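PDB 2Z5B: protein YPL144W from Saccharomyces cerevisiae, which acts as a chaperone of 20S proteasome assembly, pairing with IRC25 to bind proteasome precursors and promote formation of the alpha ring. Local coordinates for residues A[96-99]-A[100-103]; A[103-106]-A[107-111]. All blocks are in the same frame, centred on the assembly; numbering follows the deposited sequence.

Contact 1. Residues A[96-99]-A[100-103]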
# COMPACT_ATOMS: atom_id res chain seq x y z
N ILE A 96 12.01 6.48 -12.95
CA ILE A 96 11.20 5.73 -11.98
C ILE A 96 9.71 5.77 -12.37
O ILE A 96 9.09 4.72 -12.44
CB ILE A 96 11.42 6.24 -10.54
CG1 ILE A 96 12.89 6.03 -10.14
CG2 ILE A 96 10.48 5.50 -9.56
CD1 ILE A 96 13.33 6.78 -8.90
N ARG A 97 9.17 6.97 -12.63
CA ARG A 97 7.75 7.12 -13.03
C ARG A 97 7.34 6.28 -14.23
O ARG A 97 6.27 5.64 -14.22
CB ARG A 97 7.38 8.59 -13.29
CG ARG A 97 5.88 8.89 -13.08
CD ARG A 97 5.49 10.30 -13.55
NE ARG A 97 6.43 11.30 -13.04
CZ ARG A 97 7.37 11.90 -13.77
NH1 ARG A 97 7.51 11.63 -15.06
NH2 ARG A 97 8.17 12.77 -13.18
N ASP A 98 8.18 6.31 -15.28
CA ASP A 98 7.96 5.48 -16.49
C ASP A 98 7.77 4.02 -16.11
O ASP A 98 6.83 3.37 -16.56
CB ASP A 98 9.12 5.60 -17.49
CG ASP A 98 9.10 6.91 -18.27
OD1 ASP A 98 8.15 7.73 -18.06
OD2 ASP A 98 10.04 7.12 -19.07
N MET A 99 8.67 3.51 -15.27
CA MET A 99 8.64 2.10 -14.90
C MET A 99 7.36 1.73 -14.16
O MET A 99 6.72 0.73 -14.49
CB MET A 99 9.85 1.73 -14.05
CG MET A 99 9.80 0.31 -13.50
SD MET A 99 9.68 -0.92 -14.82
CE MET A 99 11.39 -0.86 -15.30
N ALA A 100 7.02 2.53 -13.14
CA ALA A 100 5.83 2.29 -12.30
C ALA A 100 4.56 2.42 -13.12
O ALA A 100 3.64 1.62 -12.96
CB ALA A 100 5.81 3.28 -11.14
N ARG A 101 4.53 3.41 -14.01
CA ARG A 101 3.38 3.62 -14.91
C ARG A 101 3.21 2.44 -15.83
O ARG A 101 2.12 1.89 -15.90
CB ARG A 101 3.54 4.89 -15.74
CG ARG A 101 2.41 5.10 -16.76
CD ARG A 101 2.56 6.48 -17.41
NE ARG A 101 3.91 6.71 -17.98
CZ ARG A 101 4.31 6.34 -19.19
NH1 ARG A 101 3.50 5.71 -20.04
NH2 ARG A 101 5.55 6.62 -19.57
N HIS A 102 4.27 2.07 -16.55
CA HIS A 102 4.23 0.92 -17.45
C HIS A 102 3.86 -0.36 -16.74
O HIS A 102 3.03 -1.13 -17.23
CB HIS A 102 5.56 0.72 -18.17
CG HIS A 102 5.81 1.72 -19.26
ND1 HIS A 102 7.07 2.18 -19.57
CD2 HIS A 102 4.96 2.37 -20.09
CE1 HIS A 102 6.99 3.06 -20.55
NE2 HIS A 102 5.72 3.19 -20.89
N MET A 103 4.48 -0.60 -15.58
CA MET A 103 4.19 -1.79 -14.80
C MET A 103 2.72 -1.90 -14.45
O MET A 103 2.10 -2.91 -14.75
CB MET A 103 5.05 -1.84 -13.52
CG MET A 103 5.00 -3.18 -12.80
SD MET A 103 5.77 -4.51 -13.73
CE MET A 103 7.49 -4.14 -13.43
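D98 and R101 form a salt bridge one helical turn apart on helix 94-111. OD1 of D98 lies 3.2 Å from NH2 of R101. The two side chains run alongside each other. The oxygen sits at the edge of the guanidinium, in its plane, while the nitrogen comes from above the carboxylate. The two planes stand close to perpendicular, 87° apart. R101 sends CG out opposite its N (chi1 176°), and a bend at chi3 (53°) turns the guanidinium back to D98.

On the inner side M99 and M103 lie next to each other and point the same way. SD of M99 is 4.1 Å from CE of M103.

Four i to i+4 backbone bonds carry these side chains. The longest joins N of A100 to O of I96 at 3.1 Å; N of M103 reaches O of M99 at 2.8 Å.

Further out, M99 packs on I137 and L138 of helix 134-149, and I96 and M99 both touch W119. A100 rests on C61 of strand 58-67. H102 bonds through ND1 to H134, and the guanidinium of R97 is held by D90, T91 and D94.

The chemistry is that of an amphipathic helix. Thioether and aliphatic groups fill the buried side, and the charged pair, met from above the carboxylate plane, lies on the partly exposed side.

Contact 2. Residues A[103-106]-A[107-111]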
# COMPACT_ATOMS: atom_id res chain seq x y z
N MET A 103 4.48 -0.60 -15.58
CA MET A 103 4.19 -1.79 -14.80
C MET A 103 2.72 -1.90 -14.45
O MET A 103 2.10 -2.91 -14.75
CB MET A 103 5.05 -1.84 -13.52
CG MET A 103 5.00 -3.18 -12.80
SD MET A 103 5.77 -4.51 -13.73
CE MET A 103 7.49 -4.14 -13.43
N ALA A 104 2.17 -0.87 -13.84
CA ALA A 104 0.78 -0.91 -13.42
C ALA A 104 -0.14 -1.05 -14.63
O ALA A 104 -1.05 -1.86 -14.60
CB ALA A 104 0.43 0.33 -12.62
N THR A 105 0.10 -0.26 -15.67
CA THR A 105 -0.76 -0.23 -16.85
C THR A 105 -0.73 -1.56 -17.60
O THR A 105 -1.77 -2.09 -17.97
CB THR A 105 -0.40 0.94 -17.81
OG1 THR A 105 -0.38 2.17 -17.07
CG2 THR A 105 -1.48 1.10 -18.89
N ILE A 106 0.47 -2.10 -17.81
CA ILE A 106 0.59 -3.38 -18.51
C ILE A 106 0.01 -4.55 -17.69
O ILE A 106 -0.66 -5.44 -18.25
CB ILE A 106 2.05 -3.66 -18.97
CG1 ILE A 106 2.47 -2.66 -20.05
CG2 ILE A 106 2.17 -5.07 -19.57
CD1 ILE A 106 3.95 -2.32 -20.05
N ILE A 107 0.25 -4.55 -16.38
CA ILE A 107 -0.33 -5.59 -15.53
C ILE A 107 -1.86 -5.54 -15.58
O ILE A 107 -2.51 -6.57 -15.76
CB ILE A 107 0.17 -5.52 -14.07
CG1 ILE A 107 1.66 -5.84 -14.00
CG2 ILE A 107 -0.61 -6.51 -13.18
CD1 ILE A 107 2.30 -5.53 -12.66
N SER A 108 -2.42 -4.34 -15.45
CA SER A 108 -3.87 -4.16 -15.48
C SER A 108 -4.46 -4.64 -16.82
O SER A 108 -5.47 -5.35 -16.83
CB SER A 108 -4.22 -2.71 -15.20
OG SER A 108 -5.63 -2.55 -15.10
N GLU A 109 -3.83 -4.25 -17.92
CA GLU A 109 -4.23 -4.76 -19.24
C GLU A 109 -4.11 -6.28 -19.31
O GLU A 109 -5.05 -6.97 -19.70
CB GLU A 109 -3.40 -4.10 -20.36
CG GLU A 109 -3.80 -2.68 -20.64
CD GLU A 109 -2.85 -1.94 -21.58
OE1 GLU A 109 -1.67 -1.73 -21.19
OE2 GLU A 109 -3.30 -1.54 -22.68
N ARG A 110 -2.96 -6.80 -18.90
CA ARG A 110 -2.68 -8.21 -19.04
C ARG A 110 -3.70 -9.07 -18.30
O ARG A 110 -4.12 -10.11 -18.81
CB ARG A 110 -1.25 -8.53 -18.58
CG ARG A 110 -0.80 -9.98 -18.80
CD ARG A 110 -1.02 -10.46 -20.24
NE ARG A 110 -0.61 -11.86 -20.42
CZ ARG A 110 -1.31 -12.92 -20.02
NH1 ARG A 110 -2.46 -12.77 -19.38
NH2 ARG A 110 -0.83 -14.14 -20.24
N PHE A 111 -4.13 -8.62 -17.13
CA PHE A 111 -4.94 -9.47 -16.27
C PHE A 111 -6.35 -8.96 -16.05
O PHE A 111 -7.12 -9.59 -15.34
CB PHE A 111 -4.20 -9.74 -14.96
CG PHE A 111 -2.87 -10.41 -15.16
CD1 PHE A 111 -2.81 -11.75 -15.56
CD2 PHE A 111 -1.69 -9.70 -15.01
CE1 PHE A 111 -1.59 -12.37 -15.77
CE2 PHE A 111 -0.47 -10.31 -15.22
CZ PHE A 111 -0.42 -11.65 -15.59
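M103 and I107 start a run of four i to i+4 bonds that joins 103-106 to 107-111 as continuous alpha helix. N of I107 lies 3.0 Å from O of M103, and N of R110 lies 2.7 Å from O of I106. The carbonyls of A104 and T105 accept the amides of S108 and E109 in the same way. The run continues with N of F111 to O of I107. The backbone of F111 then leaves helical values (phi -115°, psi 2°), at the end of helix 94-111.

The side chains of M103 and I107 cross at a slant. CD1 of I107 is 3.6 Å from CG of M103 and 3.8 Å from SD of M103. With CG1 beside its own N (chi1 -66°), I107 also lays this branch over the preceding turn, CG1 being 3.1 Å from O of M103.

T105 and E109 run side by side on another side of the helix. CG2 of T105 meets OE1 of E109 at 3.7 Å, a contact of methyl with carboxylate. OE1 of E109 also lies 3.2 Å from O of T105, but both are acceptors and no bond forms. The hydroxyls of T105 and S108 bond instead to backbone carbonyls, that of S108 to R113.

M103 and I107 both touch L43 of strand 41-47, I107 also meets L145 of helix 134-149, and A104 and S108 lie on A65 of strand 58-67. This is the arrangement of an amphipathic helix packed on a mixed, mostly antiparallel beta-sheet, with helix 134-149 beside it.

In the fold
Contacts 1 and 2 are successive parts of helix 94-111, with centres about 11 Å apart. M103 belongs to both: it meets M99 in contact 1 and I107 in contact 2. This makes M99, M103 and I107 a continuous apolar line along the helix, facing helix 134-149 and the sheet. The hydroxyl of T105 in contact 2 also bonds to the carbonyl of R101 in contact 1. Both rest on strand 58-67; contact 1 also meets 115-121, and contact 2 also meets 41-47 and 83-87, while M103, common to both, touches V117 of 115-121. Each centre is about 8 Å from the centre of the chain. The partner chain of the assembly touches neither contact.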